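Local coordinates for protein serine hydrolase CCSP0084 (Cycloclasticus sp. P1, PDB 4I3F) that probably hydrolyses ester bonds and carbon-carbon bonds of meta-cleavage products, as a serine hydrolase of the alpha/beta hydrolase fold, at residues A[33-38]-A[84-89]; A[57-62]-A[78-83]; A[37-42]-A[69-74]. All coordinates share one frame; numbering follows the deposited sequence.

Overall arrangement
The three contacts are spread along strand 32-39 and its antiparallel neighbour 75-79 in the mixed sheet: contacts 1 and 2 near one end, contact 3 at the other. Contacts 1 and 2 are neighbours, their centres about 7 Å apart, and they touch directly: Asp80 of contact 2 bonds to both Leu86 and Ser87 of contact 1. Contact 3 has its centre about 18 Å from that of contact 1 and about 17 Å from that of contact 2. Along the chain, 33-38 and 37-42 come first, then 57-62, 69-74, 78-83 and 84-89. Strand 32-39 is thereby tied at both ends to segments that follow it within the alpha/beta hydrolase fold.

Contact 1. Residues A[33-38]-A[84-89]; sequences NTFLNE and FGLSQH
Leu86 meets Phe35 of strand 32-39, carried there by a type II' beta turn that runs from Phe84, through Gly85 with its glycine-favouring positive phi, to Ser87 and closes with Ser87 N to Phe84 O at 3.0 Å. The side chains of Leu86 and Phe35 lie side by side and point the same way, with Leu86 CB 3.6 Å from Phe35 CB. Further out, Leu86 CD1 sits over one face of the Phe35 ring, 4.0 Å from its centroid and 13° off the normal, a CH-pi contact. The ring is swung alongside the leucine because Phe35 CG stands anti to the backbone N (chi1 -180°). Ser87 follows with the direct hydrogen bond of the contact: Phe35 N donates to Ser87 OG over 2.8 Å at 157°. The same hydroxyl is bonded to Asp80 O, and Ser87 OG also comes within 3.4 Å of Thr34 CA. At Gln88 the link is indirect, a water donating to Gln88 O and, over 2.8 Å, to Asn33 O. Chemically, the loop after strand 75-79 is joined to strand 32-39 by a buried hydroxyl inserted between Phe35 N and Asp80 O, which are too far apart to bond directly, with an apolar leucine-phenylalanine contact beside it.

Contact 2. Residues A[57-62]-A[78-83]; sequences ANAMSN and APDIAG
Asp80 OD1 accepts from two donors, the backbone amide of Ala59 and a water. Ala59 N reaches Asp80 OD1 over 2.9 Å in a nearly straight bond of 173°, approaching on the anti side and 31° out of the carboxylate plane. The water donates to Asp80 OD1 at 2.8 Å and accepts from Met60 N, so the carboxylate serves two successive amides of the first turn of helix 59-63, one directly and one through solvent. Asp80 CG lies anti to the carbonyl carbon (chi1 -74°), beside its own backbone N, which brings the end of the side chain nearer the helix. Its other oxygen, OD2, is bonded to Leu86 N. Asn58, at the N-cap position, runs alongside the aspartate, its CB 3.4 Å from Asp80 OD1. Beside this polar group the methyl of Ala59 faces the end of strand 75-79: Ala59 CB is 3.2 Å from Ala78 O and 4.0 Å from Ala78 CB. With an alanine in place of Asp80, the amides of Ala59 and Leu86 and the water at Met60 would probably lose the oxygens they bond to, and the helix start would be less firmly held to the strand end. The amides of the first helical turn that converge on the carboxylate would probably favour its charged form, and this buried group links the helix start to the strand end and, through OD2, to the turn at Leu86.

Contact 3. Residues A[37-42]-A[69-74]; sequences NEAGTD and FLAENY
The methyl groups of Ala39 and Ala71 are directed at each other across this contact, with Ala39 CB and Ala71 CB 3.6 Å apart. Ala71 also leans over the next peptide of the strand end, its CB 3.7 Å from Gly40 N. The nearest pair of CA atoms is also here, Gly40 CA and Ala71 CA at 4.4 Å. Gly40 has positive phi (61°), and a side chain on it would run into Tyr74 O and Ala71 O, so the close approach is probably possible only with glycine at this position. Tyr74 turns its ring the other way: its backbone O faces the strand end, 3.7 Å from Gly40 CA, while its hydroxyl is bonded to Asp298 and its side chain touches Phe297 of helix 286-298. The turn that carries Ala71 is held by Leu70 O, which accepts from both Asn73 N, at 3.0 Å, and Tyr74 N, at 2.8 Å. Ala39 is also held by backbone bonding to Cys76 of strand 75-79. The contact thus joins the end of strand 32-39 to the turn between helix 66-70 and strand 75-79 through van der Waals contact, methyl to methyl and glycine to carbonyl oxygen, and its closeness rests on small residues.

Contact 1. Residues A[33-38]-A[84-89]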
ATOM      1  N   ASN A  33      -5.172  -9.357  16.076  1.00 15.51           N
ATOM      2  CA  ASN A  33      -4.301 -10.226  15.281  1.00 18.03           C
ATOM      3  C   ASN A  33      -4.091  -9.739  13.859  1.00 16.86           C
ATOM      4  O   ASN A  33      -5.024  -9.256  13.216  1.00 16.23           O
ATOM      5  CB  ASN A  33      -4.839 -11.653  15.253  1.00 20.63           C
ATOM      6  CG  ASN A  33      -4.636 -12.367  16.561  1.00 28.56           C
ATOM      7  OD1 ASN A  33      -3.586 -12.247  17.184  1.00 33.88           O
ATOM      8  ND2 ASN A  33      -5.648 -13.112  16.995  1.00 36.01           N
ATOM      9  N   THR A  34      -2.862  -9.891  13.372  1.00 12.46           N
ATOM     10  CA  THR A  34      -2.534  -9.558  11.990  1.00 13.79           C
ATOM     11  C   THR A  34      -2.386 -10.816  11.140  1.00 16.05           C
ATOM     12  O   THR A  34      -1.662 -11.739  11.509  1.00 17.40           O
ATOM     13  CB  THR A  34      -1.236  -8.742  11.909  1.00 15.62           C
ATOM     14  OG1 THR A  34      -1.490  -7.411  12.370  1.00 14.40           O
ATOM     15  CG2 THR A  34      -0.728  -8.672  10.472  1.00 15.18           C
ATOM     16  N   PHE A  35      -3.082 -10.857  10.004  1.00 14.81           N
ATOM     17  CA  PHE A  35      -2.884 -11.951   9.064  1.00 15.76           C
ATOM     18  C   PHE A  35      -1.647 -11.630   8.241  1.00 14.99           C
ATOM     19  O   PHE A  35      -1.537 -10.542   7.677  1.00 12.81           O
ATOM     20  CB  PHE A  35      -4.101 -12.122   8.161  1.00 16.39           C
ATOM     21  CG  PHE A  35      -3.956 -13.245   7.173  1.00 17.47           C
ATOM     22  CD1 PHE A  35      -4.107 -14.566   7.580  1.00 17.03           C
ATOM     23  CD2 PHE A  35      -3.647 -12.979   5.846  1.00 14.87           C
ATOM     24  CE1 PHE A  35      -3.967 -15.606   6.683  1.00 22.69           C
ATOM     25  CE2 PHE A  35      -3.506 -14.011   4.941  1.00 18.35           C
ATOM     26  CZ  PHE A  35      -3.665 -15.329   5.357  1.00 18.58           C
ATOM     27  N   LEU A  36      -0.710 -12.571   8.192  1.00 15.95           N
ATOM     28  CA  LEU A  36       0.588 -12.311   7.591  1.00 15.24           C
ATOM     29  C   LEU A  36       0.932 -13.309   6.494  1.00 14.16           C
ATOM     30  O   LEU A  36       0.828 -14.517   6.685  1.00 19.02           O
ATOM     31  CB  LEU A  36       1.667 -12.362   8.673  1.00 18.14           C
ATOM     32  CG  LEU A  36       3.100 -12.147   8.196  1.00 19.21           C
ATOM     33  CD1 LEU A  36       3.294 -10.717   7.721  1.00 18.15           C
ATOM     34  CD2 LEU A  36       4.090 -12.508   9.290  1.00 17.48           C
ATOM     35  N   ASN A  37       1.324 -12.797   5.334  1.00 16.71           N
ATOM     36  CA  ASN A  37       1.945 -13.634   4.311  1.00 19.65           C
ATOM     37  C   ASN A  37       3.468 -13.474   4.354  1.00 16.36           C
ATOM     38  O   ASN A  37       3.966 -12.358   4.486  1.00 15.42           O
ATOM     39  CB  ASN A  37       1.448 -13.228   2.929  1.00 17.94           C
ATOM     40  CG  ASN A  37      -0.060 -13.328   2.796  1.00 16.54           C
ATOM     41  OD1 ASN A  37      -0.596 -14.398   2.542  1.00 17.84           O
ATOM     42  ND2 ASN A  37      -0.748 -12.200   2.942  1.00 12.17           N
ATOM     43  N   GLU A  38       4.195 -14.583   4.245  1.00 14.73           N
ATOM     44  CA  GLU A  38       5.657 -14.550   4.234  1.00 17.65           C
ATOM     45  C   GLU A  38       6.240 -15.417   3.127  1.00 18.61           C
ATOM     46  O   GLU A  38       5.696 -16.465   2.790  1.00 20.17           O
ATOM     47  CB  GLU A  38       6.216 -15.062   5.563  1.00 21.83           C
ATOM     48  CG  GLU A  38       6.331 -14.031   6.653  1.00 22.56           C
ATOM     49  CD  GLU A  38       6.960 -14.612   7.901  1.00 25.78           C
ATOM     50  OE1 GLU A  38       6.263 -15.352   8.623  1.00 24.06           O
ATOM     51  OE2 GLU A  38       8.152 -14.340   8.144  1.00 21.53           O
ATOM     52  N   PHE A  84      -8.364  -4.259   7.149  1.00 13.29           N
ATOM     53  CA  PHE A  84      -8.510  -4.872   5.823  1.00 12.52           C
ATOM     54  C   PHE A  84      -8.362  -6.374   5.948  1.00 15.48           C
ATOM     55  O   PHE A  84      -7.674  -6.851   6.848  1.00 13.98           O
ATOM     56  CB  PHE A  84      -7.421  -4.387   4.864  1.00 12.44           C
ATOM     57  CG  PHE A  84      -7.546  -2.944   4.465  1.00 12.85           C
ATOM     58  CD1 PHE A  84      -8.263  -2.590   3.334  1.00 16.05           C
ATOM     59  CD2 PHE A  84      -6.927  -1.945   5.210  1.00 13.26           C
ATOM     60  CE1 PHE A  84      -8.377  -1.259   2.947  1.00 16.58           C
ATOM     61  CE2 PHE A  84      -7.037  -0.612   4.833  1.00 13.10           C
ATOM     62  CZ  PHE A  84      -7.768  -0.270   3.704  1.00 17.17           C
ATOM     63  N   GLY A  85      -8.988  -7.110   5.033  1.00 14.27           N
ATOM     64  CA  GLY A  85      -8.819  -8.554   4.951  1.00 21.70           C
ATOM     65  C   GLY A  85      -9.032  -9.273   6.265  1.00 22.15           C
ATOM     66  O   GLY A  85     -10.045  -9.072   6.924  1.00 21.01           O
ATOM     67  N   LEU A  86      -8.054 -10.081   6.661  1.00 14.24           N
ATOM     68  CA  LEU A  86      -8.169 -10.881   7.876  1.00 17.64           C
ATOM     69  C   LEU A  86      -7.412 -10.252   9.045  1.00 18.92           C
ATOM     70  O   LEU A  86      -7.030 -10.945   9.997  1.00 19.66           O
ATOM     71  CB  LEU A  86      -7.673 -12.305   7.622  1.00 18.97           C
ATOM     72  CG  LEU A  86      -8.509 -13.084   6.613  1.00 23.49           C
ATOM     73  CD1 LEU A  86      -7.830 -14.403   6.288  1.00 23.57           C
ATOM     74  CD2 LEU A  86      -9.900 -13.327   7.153  1.00 22.43           C
ATOM     75  N   SER A  87      -7.208  -8.939   8.976  1.00 13.44           N
ATOM     76  CA  SER A  87      -6.621  -8.206  10.098  1.00 14.06           C
ATOM     77  C   SER A  87      -7.610  -7.208  10.701  1.00 11.83           C
ATOM     78  O   SER A  87      -7.276  -6.036  10.910  1.00 13.28           O
ATOM     79  CB  SER A  87      -5.347  -7.485   9.661  1.00 14.88           C
ATOM     80  OG  SER A  87      -4.333  -8.419   9.326  1.00 16.33           O
ATOM     81  N   GLN A  88      -8.825  -7.674  10.980  1.00 15.87           N
ATOM     82  CA  GLN A  88      -9.825  -6.798  11.564  0.50 17.32           C
ATOM     83  C   GLN A  88      -9.382  -6.273  12.929  1.00 13.96           C
ATOM     84  O   GLN A  88      -8.854  -7.008  13.760  1.00 16.69           O
ATOM     85  CB  GLN A  88     -11.176  -7.504  11.638  0.50 18.56           C
ATOM     86  CG  GLN A  88     -11.711  -7.861  10.255  0.50 21.57           C
ATOM     87  CD  GLN A  88     -11.853  -6.641   9.355  0.50 22.66           C
ATOM     88  OE1 GLN A  88     -12.629  -5.737   9.643  0.50 14.34           O
ATOM     89  NE2 GLN A  88     -11.100  -6.616   8.256  0.50 20.99           N
ATOM     90  N   HIS A  89      -9.597  -4.980  13.133  1.00 14.28           N
ATOM     91  CA  HIS A  89      -9.240  -4.341  14.391  1.00 12.95           C
ATOM     92  C   HIS A  89     -10.269  -4.719  15.442  1.00 14.13           C
ATOM     93  O   HIS A  89     -11.428  -5.004  15.126  1.00 17.83           O
ATOM     94  CB  HIS A  89      -9.151  -2.817  14.225  1.00 12.52           C
ATOM     95  CG  HIS A  89      -8.405  -2.134  15.332  1.00 12.58           C
ATOM     96  ND1 HIS A  89      -9.028  -1.646  16.459  1.00 20.18           N
ATOM     97  CD2 HIS A  89      -7.087  -1.860  15.482  1.00 13.48           C
ATOM     98  CE1 HIS A  89      -8.126  -1.109  17.262  1.00 21.60           C
ATOM     99  NE2 HIS A  89      -6.941  -1.219  16.688  1.00 15.27           N
TER
HETATM  100  O   HOH W   1      -7.739  -9.483  13.665  1.00 20.03           O

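Contact 2. Residues A[57-62]-A[78-83]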
ATOM      1  N   ALA A  57      -9.410  -4.602  -0.435  1.00 16.85           N
ATOM      2  CA  ALA A  57      -7.959  -4.755  -0.527  1.00 17.28           C
ATOM      3  C   ALA A  57      -7.414  -5.700   0.541  1.00 16.35           C
ATOM      4  O   ALA A  57      -7.935  -5.758   1.658  1.00 15.79           O
ATOM      5  CB  ALA A  57      -7.263  -3.411  -0.416  1.00 19.70           C
ATOM      6  N   ASN A  58      -6.372  -6.440   0.177  1.00 14.59           N
ATOM      7  CA  ASN A  58      -5.601  -7.229   1.137  1.00 14.65           C
ATOM      8  C   ASN A  58      -4.179  -7.401   0.614  1.00 20.98           C
ATOM      9  O   ASN A  58      -3.858  -6.923  -0.479  1.00 16.39           O
ATOM     10  CB  ASN A  58      -6.296  -8.567   1.493  1.00 12.41           C
ATOM     11  CG  ASN A  58      -6.265  -9.607   0.353  1.00 18.19           C
ATOM     12  OD1 ASN A  58      -6.613 -10.770   0.560  1.00 34.01           O
ATOM     13  ND2 ASN A  58      -5.841  -9.201  -0.826  1.00 17.10           N
ATOM     14  N   ALA A  59      -3.326  -8.065   1.385  1.00 13.73           N
ATOM     15  CA  ALA A  59      -1.920  -8.204   1.006  1.00 13.30           C
ATOM     16  C   ALA A  59      -1.757  -8.934  -0.320  1.00 17.41           C
ATOM     17  O   ALA A  59      -1.087  -8.454  -1.231  1.00 15.83           O
ATOM     18  CB  ALA A  59      -1.147  -8.913   2.101  1.00 15.45           C
ATOM     19  N   MET A  60      -2.364 -10.107  -0.433  1.00 13.54           N
ATOM     20  CA  MET A  60      -2.115 -10.930  -1.605  1.00 14.61           C
ATOM     21  C   MET A  60      -2.651 -10.332  -2.903  1.00 20.76           C
ATOM     22  O   MET A  60      -2.039 -10.516  -3.951  1.00 19.28           O
ATOM     23  CB  MET A  60      -2.623 -12.353  -1.397  1.00 22.54           C
ATOM     24  CG  MET A  60      -1.796 -13.117  -0.385  1.00 23.73           C
ATOM     25  SD  MET A  60      -0.036 -13.006  -0.761  1.00 34.72           S
ATOM     26  CE  MET A  60      -0.017 -13.985  -2.255  1.00 23.81           C
ATOM     27  N   SER A  61      -3.775  -9.613  -2.846  1.00 15.76           N
ATOM     28  CA  SER A  61      -4.338  -9.038  -4.077  1.00 16.86           C
ATOM     29  C   SER A  61      -3.360  -8.027  -4.675  1.00 18.08           C
ATOM     30  O   SER A  61      -3.279  -7.873  -5.898  1.00 20.68           O
ATOM     31  CB  SER A  61      -5.711  -8.393  -3.843  1.00 21.31           C
ATOM     32  OG  SER A  61      -5.608  -7.251  -3.016  1.00 21.27           O
ATOM     33  N   ASN A  62      -2.601  -7.367  -3.808  1.00 14.65           N
ATOM     34  CA  ASN A  62      -1.588  -6.416  -4.234  1.00 12.98           C
ATOM     35  C   ASN A  62      -0.279  -7.086  -4.618  1.00 14.70           C
ATOM     36  O   ASN A  62       0.315  -6.751  -5.641  1.00 14.51           O
ATOM     37  CB  ASN A  62      -1.278  -5.434  -3.106  1.00 13.28           C
ATOM     38  CG  ASN A  62      -2.246  -4.287  -3.040  1.00 19.37           C
ATOM     39  OD1 ASN A  62      -1.841  -3.120  -2.969  1.00 15.29           O
ATOM     40  ND2 ASN A  62      -3.533  -4.601  -3.041  1.00 18.19           N
ATOM     41  N   ALA A  78       4.237  -9.590   4.074  1.00 11.35           N
ATOM     42  CA  ALA A  78       3.130  -8.826   3.493  1.00  9.34           C
ATOM     43  C   ALA A  78       1.870  -9.034   4.316  1.00  9.93           C
ATOM     44  O   ALA A  78       1.135  -9.999   4.104  1.00 12.57           O
ATOM     45  CB  ALA A  78       2.888  -9.252   2.048  1.00 14.53           C
ATOM     46  N   PRO A  79       1.622  -8.141   5.279  1.00 10.58           N
ATOM     47  CA  PRO A  79       0.443  -8.328   6.130  1.00 12.47           C
ATOM     48  C   PRO A  79      -0.818  -7.696   5.547  1.00 10.77           C
ATOM     49  O   PRO A  79      -0.726  -6.738   4.770  1.00  9.93           O
ATOM     50  CB  PRO A  79       0.830  -7.568   7.397  1.00  9.39           C
ATOM     51  CG  PRO A  79       1.697  -6.407   6.861  1.00  9.87           C
ATOM     52  CD  PRO A  79       2.503  -7.056   5.761  1.00 11.50           C
ATOM     53  N   ASP A  80      -1.979  -8.229   5.921  1.00 13.26           N
ATOM     54  CA  ASP A  80      -3.218  -7.482   5.755  1.00 10.99           C
ATOM     55  C   ASP A  80      -3.137  -6.333   6.752  1.00 13.63           C
ATOM     56  O   ASP A  80      -2.884  -6.537   7.943  1.00 12.33           O
ATOM     57  CB  ASP A  80      -4.457  -8.337   6.047  1.00 11.84           C
ATOM     58  CG  ASP A  80      -4.766  -9.349   4.945  1.00 16.48           C
ATOM     59  OD1 ASP A  80      -4.065  -9.372   3.909  1.00 14.40           O
ATOM     60  OD2 ASP A  80      -5.732 -10.127   5.120  1.00 16.27           O
ATOM     61  N   ILE A  81      -3.325  -5.120   6.257  1.00 13.89           N
ATOM     62  CA  ILE A  81      -3.231  -3.932   7.092  1.00 10.92           C
ATOM     63  C   ILE A  81      -4.498  -3.863   7.940  1.00 15.05           C
ATOM     64  O   ILE A  81      -5.558  -4.332   7.522  1.00 11.87           O
ATOM     65  CB  ILE A  81      -2.996  -2.693   6.197  1.00  8.09           C
ATOM     66  CG1 ILE A  81      -1.630  -2.813   5.517  1.00 12.49           C
ATOM     67  CG2 ILE A  81      -3.049  -1.398   6.982  1.00 13.20           C
ATOM     68  CD1 ILE A  81      -1.388  -1.757   4.452  1.00 11.65           C
ATOM     69  N   ALA A  82      -4.377  -3.328   9.153  1.00 11.39           N
ATOM     70  CA  ALA A  82      -5.481  -3.343  10.106  1.00 10.32           C
ATOM     71  C   ALA A  82      -6.750  -2.771   9.485  1.00 10.56           C
ATOM     72  O   ALA A  82      -6.709  -1.743   8.797  1.00 13.47           O
ATOM     73  CB  ALA A  82      -5.102  -2.593  11.383  1.00  9.45           C
ATOM     74  N   GLY A  83      -7.864  -3.461   9.698  1.00 10.44           N
ATOM     75  CA  GLY A  83      -9.128  -3.051   9.116  1.00 15.60           C
ATOM     76  C   GLY A  83      -9.388  -3.662   7.752  1.00 14.65           C
ATOM     77  O   GLY A  83     -10.507  -3.581   7.239  1.00 16.21           O
TER
HETATM   78  O   HOH W   2      -3.521 -11.443   2.086  1.00 15.77           O

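Contact 3. Residues A[37-42]-A[69-74]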
ATOM      1  N   ASN A  37       1.324 -12.797   5.334  1.00 16.71           N
ATOM      2  CA  ASN A  37       1.945 -13.634   4.311  1.00 19.65           C
ATOM      3  C   ASN A  37       3.468 -13.474   4.354  1.00 16.36           C
ATOM      4  O   ASN A  37       3.966 -12.358   4.486  1.00 15.42           O
ATOM      5  CB  ASN A  37       1.448 -13.228   2.929  1.00 17.94           C
ATOM      6  CG  ASN A  37      -0.060 -13.328   2.796  1.00 16.54           C
ATOM      7  OD1 ASN A  37      -0.596 -14.398   2.542  1.00 17.84           O
ATOM      8  ND2 ASN A  37      -0.748 -12.200   2.942  1.00 12.17           N
ATOM      9  N   GLU A  38       4.195 -14.583   4.245  1.00 14.73           N
ATOM     10  CA  GLU A  38       5.657 -14.550   4.234  1.00 17.65           C
ATOM     11  C   GLU A  38       6.240 -15.417   3.127  1.00 18.61           C
ATOM     12  O   GLU A  38       5.696 -16.465   2.790  1.00 20.17           O
ATOM     13  CB  GLU A  38       6.216 -15.062   5.563  1.00 21.83           C
ATOM     14  CG  GLU A  38       6.331 -14.031   6.653  1.00 22.56           C
ATOM     15  CD  GLU A  38       6.960 -14.612   7.901  1.00 25.78           C
ATOM     16  OE1 GLU A  38       6.263 -15.352   8.623  1.00 24.06           O
ATOM     17  OE2 GLU A  38       8.152 -14.340   8.144  1.00 21.53           O
ATOM     18  N   ALA A  39       7.376 -15.001   2.586  1.00 18.40           N
ATOM     19  CA  ALA A  39       8.130 -15.867   1.682  1.00 18.84           C
ATOM     20  C   ALA A  39       9.609 -15.557   1.853  1.00 19.23           C
ATOM     21  O   ALA A  39       9.956 -14.499   2.386  1.00 19.23           O
ATOM     22  CB  ALA A  39       7.691 -15.656   0.246  1.00 22.55           C
ATOM     23  N   GLY A  40      10.469 -16.468   1.403  1.00 21.14           N
ATOM     24  CA  GLY A  40      11.904 -16.277   1.513  1.00 20.65           C
ATOM     25  C   GLY A  40      12.342 -16.165   2.962  1.00 21.09           C
ATOM     26  O   GLY A  40      13.233 -15.386   3.291  1.00 19.97           O
ATOM     27  N   THR A  41      11.730 -16.965   3.831  1.00 23.46           N
ATOM     28  CA  THR A  41      11.949 -16.820   5.266  1.00 20.62           C
ATOM     29  C   THR A  41      13.370 -17.178   5.706  1.00 24.44           C
ATOM     30  O   THR A  41      13.778 -16.854   6.823  1.00 28.98           O
ATOM     31  CB  THR A  41      10.916 -17.614   6.087  1.00 22.82           C
ATOM     32  OG1 THR A  41      10.962 -18.996   5.718  1.00 23.74           O
ATOM     33  CG2 THR A  41       9.508 -17.078   5.834  1.00 27.79           C
ATOM     34  N   ASP A  42      14.122 -17.828   4.823  1.00 21.54           N
ATOM     35  CA  ASP A  42      15.504 -18.184   5.116  1.00 28.40           C
ATOM     36  C   ASP A  42      16.495 -17.069   4.765  1.00 31.41           C
ATOM     37  O   ASP A  42      17.682 -17.166   5.089  1.00 30.49           O
ATOM     38  CB  ASP A  42      15.884 -19.483   4.399  1.00 34.30           C
ATOM     39  CG  ASP A  42      15.588 -19.442   2.906  1.00 45.61           C
ATOM     40  OD1 ASP A  42      14.691 -18.681   2.483  1.00 38.20           O
ATOM     41  OD2 ASP A  42      16.245 -20.193   2.149  1.00 51.09           O
ATOM     42  N   PHE A  69       8.858 -13.304  -6.720  1.00 23.21           N
ATOM     43  CA  PHE A  69      10.035 -12.757  -7.375  1.00 17.98           C
ATOM     44  C   PHE A  69      11.046 -12.265  -6.350  1.00 19.06           C
ATOM     45  O   PHE A  69      12.223 -12.635  -6.406  1.00 23.92           O
ATOM     46  CB  PHE A  69       9.646 -11.615  -8.317  1.00 21.23           C
ATOM     47  CG  PHE A  69      10.813 -11.015  -9.040  1.00 22.50           C
ATOM     48  CD1 PHE A  69      11.390 -11.668 -10.117  1.00 27.83           C
ATOM     49  CD2 PHE A  69      11.348  -9.803  -8.634  1.00 19.41           C
ATOM     50  CE1 PHE A  69      12.473 -11.122 -10.780  1.00 29.64           C
ATOM     51  CE2 PHE A  69      12.429  -9.254  -9.297  1.00 16.02           C
ATOM     52  CZ  PHE A  69      12.987  -9.907 -10.369  1.00 22.85           C
ATOM     53  N   LEU A  70      10.586 -11.432  -5.419  1.00 17.77           N
ATOM     54  CA  LEU A  70      11.471 -10.847  -4.415  1.00 14.97           C
ATOM     55  C   LEU A  70      11.989 -11.906  -3.442  1.00 19.04           C
ATOM     56  O   LEU A  70      13.111 -11.805  -2.940  1.00 18.22           O
ATOM     57  CB  LEU A  70      10.772  -9.718  -3.669  1.00 14.67           C
ATOM     58  CG  LEU A  70      10.425  -8.484  -4.503  1.00 15.20           C
ATOM     59  CD1 LEU A  70       9.479  -7.585  -3.728  1.00 12.78           C
ATOM     60  CD2 LEU A  70      11.683  -7.721  -4.852  1.00 21.60           C
ATOM     61  N   ALA A  71      11.183 -12.936  -3.199  1.00 18.81           N
ATOM     62  CA  ALA A  71      11.570 -13.986  -2.257  1.00 25.82           C
ATOM     63  C   ALA A  71      12.783 -14.808  -2.685  1.00 23.13           C
ATOM     64  O   ALA A  71      13.338 -15.541  -1.868  1.00 24.76           O
ATOM     65  CB  ALA A  71      10.400 -14.895  -1.942  1.00 23.65           C
ATOM     66  N   GLU A  72      13.193 -14.717  -3.950  1.00 23.89           N
ATOM     67  CA  GLU A  72      14.402 -15.393  -4.416  0.50 27.71           C
ATOM     68  C   GLU A  72      15.629 -14.860  -3.679  1.00 24.85           C
ATOM     69  O   GLU A  72      16.650 -15.533  -3.580  1.00 29.94           O
ATOM     70  CB  GLU A  72      14.597 -15.182  -5.922  0.50 28.81           C
ATOM     71  CG  GLU A  72      13.495 -15.750  -6.814  0.50 33.66           C
ATOM     72  CD  GLU A  72      13.699 -15.391  -8.279  0.50 43.40           C
ATOM     73  OE1 GLU A  72      14.715 -14.736  -8.595  0.50 42.97           O
ATOM     74  OE2 GLU A  72      12.846 -15.761  -9.113  0.50 48.40           O
ATOM     75  N   ASN A  73      15.528 -13.632  -3.177  1.00 22.19           N
ATOM     76  CA  ASN A  73      16.674 -12.989  -2.551  1.00 20.47           C
ATOM     77  C   ASN A  73      16.357 -12.269  -1.245  1.00 19.19           C
ATOM     78  O   ASN A  73      17.267 -11.890  -0.497  1.00 21.03           O
ATOM     79  CB  ASN A  73      17.337 -12.032  -3.555  1.00 24.39           C
ATOM     80  CG  ASN A  73      17.833 -12.752  -4.804  1.00 30.74           C
ATOM     81  OD1 ASN A  73      17.158 -12.776  -5.836  1.00 32.80           O
ATOM     82  ND2 ASN A  73      19.009 -13.357  -4.709  1.00 28.82           N
ATOM     83  N   TYR A  74      15.071 -12.086  -0.958  1.00 16.45           N
ATOM     84  CA  TYR A  74      14.659 -11.327   0.222  1.00 16.10           C
ATOM     85  C   TYR A  74      13.601 -12.042   1.046  1.00 17.89           C
ATOM     86  O   TYR A  74      12.768 -12.772   0.503  1.00 16.53           O
ATOM     87  CB  TYR A  74      14.118  -9.950  -0.183  1.00 15.14           C
ATOM     88  CG  TYR A  74      15.181  -9.038  -0.744  1.00 15.24           C
ATOM     89  CD1 TYR A  74      15.977  -8.270   0.100  1.00 17.36           C
ATOM     90  CD2 TYR A  74      15.404  -8.961  -2.117  1.00 14.99           C
ATOM     91  CE1 TYR A  74      16.955  -7.447  -0.404  1.00 19.90           C
ATOM     92  CE2 TYR A  74      16.385  -8.150  -2.629  1.00 15.53           C
ATOM     93  CZ  TYR A  74      17.155  -7.394  -1.766  1.00 20.68           C
ATOM     94  OH  TYR A  74      18.134  -6.578  -2.274  1.00 19.03           O
TER